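PDB 6V3T: dopamine N-acetyltransferase-like Protein from Tribolium castaneum, which probably transfers acyl groups from acyl-CoA thioesters, acetyl-CoA among them, to the amine of serotonin and related arylalkylamines. Local coordinates for residues 157-162 and 207-212. Residues are numbered along the deposited sequence; the frame is centred on the assembly and turned at random.
Sequences LVKVDA and VMTKVV. With ACO (acetyl coenzyme *a), chain G.
Leu157 meets Thr209 obliquely on one face of the sheet: CG lies anti to the backbone N (chi1 -170°), and a chi2 of 93° sets CD1, which comes to 3.6 Å from Thr209 CG2, with Val211 CG2 also beside CD1. An alanine at Leu157 would probably leave the methyls of Thr209 and Val211 without this apolar neighbour and open a gap near Tyr116. Further along that face, the bent chain of Lys159 crosses Val207, CG and CE lying against Val207 CG1. Asp161 runs side by side with Val207, and the Lys159 ammonium forms a salt bridge with Glu123. Strands 157-162 and 204-211 are antiparallel neighbours in the mixed sheet of the GNAT fold, where 157-162 also runs parallel to 120-129. Val158 and Lys210 exchange two backbone hydrogen bonds, the one from Val158 N to Lys210 O nearly straight at 174°; Val160 and Met208 exchange two more. On the opposite face Val160 and Met208 point the same way, with Val160 CG1 3.7 Å from Met208 CB, and Met208 SD reaches Ala162 CB beneath helix 165-174. The side chains of Val158 and Val212 cross at about a right angle, CG2 of the first meeting CG1 of the second. At the far end Asp161 O lies 3.1 Å from C3P of acetyl-CoA.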
# COMPACT_ATOMS: atom_id res chain seq x y z
N LEU A 157 -15.49 -5.83 -2.13
CA LEU A 157 -14.81 -4.55 -2.49
C LEU A 157 -13.30 -4.68 -2.29
O LEU A 157 -12.87 -5.06 -1.19
CB LEU A 157 -15.34 -3.41 -1.62
CG LEU A 157 -14.90 -2.01 -2.06
CD1 LEU A 157 -15.93 -1.39 -2.98
CD2 LEU A 157 -14.66 -1.11 -0.87
N VAL A 158 -12.53 -4.29 -3.30
CA VAL A 158 -11.05 -4.16 -3.23
C VAL A 158 -10.73 -2.67 -3.25
O VAL A 158 -11.39 -1.93 -4.01
CB VAL A 158 -10.35 -4.92 -4.37
CG1 VAL A 158 -8.84 -4.76 -4.32
CG2 VAL A 158 -10.73 -6.40 -4.39
N LYS A 159 -9.79 -2.26 -2.41
CA LYS A 159 -9.40 -0.84 -2.23
C LYS A 159 -7.87 -0.78 -2.19
O LYS A 159 -7.24 -1.78 -1.78
CB LYS A 159 -10.08 -0.30 -0.97
CG LYS A 159 -9.60 1.06 -0.49
CD LYS A 159 -8.66 0.95 0.66
CE LYS A 159 -7.77 2.15 0.87
NZ LYS A 159 -6.93 1.95 2.08
N VAL A 160 -7.31 0.34 -2.65
CA VAL A 160 -5.84 0.58 -2.74
C VAL A 160 -5.53 2.05 -2.46
O VAL A 160 -6.17 2.95 -3.10
CB VAL A 160 -5.27 0.15 -4.11
CG1 VAL A 160 -5.97 0.86 -5.26
CG2 VAL A 160 -3.76 0.36 -4.17
N ASP A 161 -4.59 2.29 -1.55
CA ASP A 161 -4.09 3.66 -1.27
C ASP A 161 -3.04 3.95 -2.34
O ASP A 161 -1.87 3.63 -2.10
CB ASP A 161 -3.56 3.78 0.15
CG ASP A 161 -4.66 4.02 1.17
OD1 ASP A 161 -5.28 5.10 1.11
OD2 ASP A 161 -4.88 3.13 1.99
N ALA A 162 -3.47 4.47 -3.49
CA ALA A 162 -2.65 4.61 -4.70
C ALA A 162 -1.85 5.91 -4.63
O ALA A 162 -2.31 6.92 -5.19
CB ALA A 162 -3.52 4.56 -5.93
N VAL A 207 -7.39 7.28 -3.43
CA VAL A 207 -8.03 6.03 -2.95
C VAL A 207 -8.87 5.50 -4.12
O VAL A 207 -9.65 6.28 -4.69
CB VAL A 207 -8.85 6.25 -1.66
CG1 VAL A 207 -9.66 5.02 -1.28
CG2 VAL A 207 -7.94 6.64 -0.51
N MET A 208 -8.65 4.24 -4.49
CA MET A 208 -9.24 3.60 -5.69
C MET A 208 -9.82 2.25 -5.28
O MET A 208 -9.34 1.66 -4.31
CB MET A 208 -8.20 3.42 -6.79
CG MET A 208 -7.49 4.72 -7.15
SD MET A 208 -6.37 4.62 -8.57
CE MET A 208 -7.56 4.72 -9.91
N THR A 209 -10.82 1.80 -6.02
CA THR A 209 -11.81 0.81 -5.57
C THR A 209 -12.36 0.06 -6.78
O THR A 209 -12.59 0.71 -7.82
CB THR A 209 -12.90 1.53 -4.78
OG1 THR A 209 -12.54 1.36 -3.41
CG2 THR A 209 -14.30 1.02 -5.06
N LYS A 210 -12.59 -1.24 -6.62
CA LYS A 210 -13.40 -2.04 -7.57
C LYS A 210 -14.29 -2.98 -6.78
O LYS A 210 -13.83 -3.47 -5.73
CB LYS A 210 -12.51 -2.81 -8.53
CG LYS A 210 -13.18 -3.13 -9.86
CD LYS A 210 -12.38 -4.08 -10.71
CE LYS A 210 -13.13 -4.52 -11.95
NZ LYS A 210 -12.81 -5.94 -12.26
N VAL A 211 -15.49 -3.23 -7.29
CA VAL A 211 -16.50 -4.16 -6.72
C VAL A 211 -16.36 -5.50 -7.47
O VAL A 211 -16.22 -5.46 -8.70
CB VAL A 211 -17.92 -3.57 -6.86
CG1 VAL A 211 -18.94 -4.33 -6.04
CG2 VAL A 211 -17.95 -2.08 -6.51
N VAL A 212 -16.40 -6.63 -6.76
CA VAL A 212 -15.96 -7.96 -7.28
C VAL A 212 -17.04 -9.02 -7.01
O VAL A 212 -18.19 -8.62 -6.77
CB VAL A 212 -14.58 -8.30 -6.69
CG1 VAL A 212 -13.59 -7.16 -6.87
CG2 VAL A 212 -14.67 -8.69 -5.23
N1A ACO G . 7.18 6.06 -15.91
C2A ACO G . 5.94 6.14 -16.40
N3A ACO G . 5.04 5.15 -16.28
C4A ACO G . 5.36 4.01 -15.65
C5A ACO G . 6.69 3.86 -15.10
C6A ACO G . 7.61 4.97 -15.27
N6A ACO G . 8.85 4.89 -14.78
N7A ACO G . 6.75 2.66 -14.53
C8A ACO G . 5.54 2.07 -14.70
N9A ACO G . 4.73 2.88 -15.39
C1B ACO G . 3.35 2.56 -15.71
C2B ACO G . 3.20 1.70 -16.94
O2B ACO G . 3.00 2.49 -18.09
C3B ACO G . 1.96 0.92 -16.57
O3B ACO G . 0.82 1.71 -16.82
P3B ACO G . -0.04 1.39 -18.12
O7A ACO G . -0.63 2.73 -18.52
O8A ACO G . 1.05 0.90 -19.05
O9A ACO G . -1.04 0.37 -17.56
C4B ACO G . 2.02 0.74 -15.08
O4B ACO G . 2.89 1.75 -14.63
C5B ACO G . 2.54 -0.59 -14.67
O5B ACO G . 3.95 -0.64 -14.72
P1A ACO G . 4.60 -1.93 -14.04
O1A ACO G . 3.61 -3.06 -14.14
O2A ACO G . 6.01 -2.16 -14.48
O3A ACO G . 4.73 -1.38 -12.55
P2A ACO G . 6.14 -1.52 -11.80
O4A ACO G . 6.56 -2.97 -11.94
O5A ACO G . 7.07 -0.47 -12.33
O6A ACO G . 5.65 -1.01 -10.31
CBP ACO G . 6.16 0.55 -8.37
CCP ACO G . 6.55 -0.67 -9.22
CDP ACO G . 4.65 0.68 -8.39
CEP ACO G . 6.84 1.73 -9.02
CAP ACO G . 6.68 0.47 -6.89
OAP ACO G . 8.10 0.69 -6.89
C9P ACO G . 6.08 1.45 -5.82
O9P ACO G . 6.64 2.51 -5.55
N8P ACO G . 4.91 1.10 -5.18
C7P ACO G . 4.19 1.93 -4.22
C6P ACO G . 2.68 2.10 -4.49
C5P ACO G . 1.79 1.93 -3.27
O5P ACO G . 0.96 1.05 -3.21
N4P ACO G . 1.93 2.82 -2.29
C3P ACO G . 1.02 2.91 -1.12
C2P ACO G . 1.64 2.74 0.28
S1P ACO G . 1.79 4.26 1.20
C ACO G . 3.09 3.99 2.25
O ACO G . 3.27 2.90 2.76
CH3 ACO G . 4.04 5.10 2.61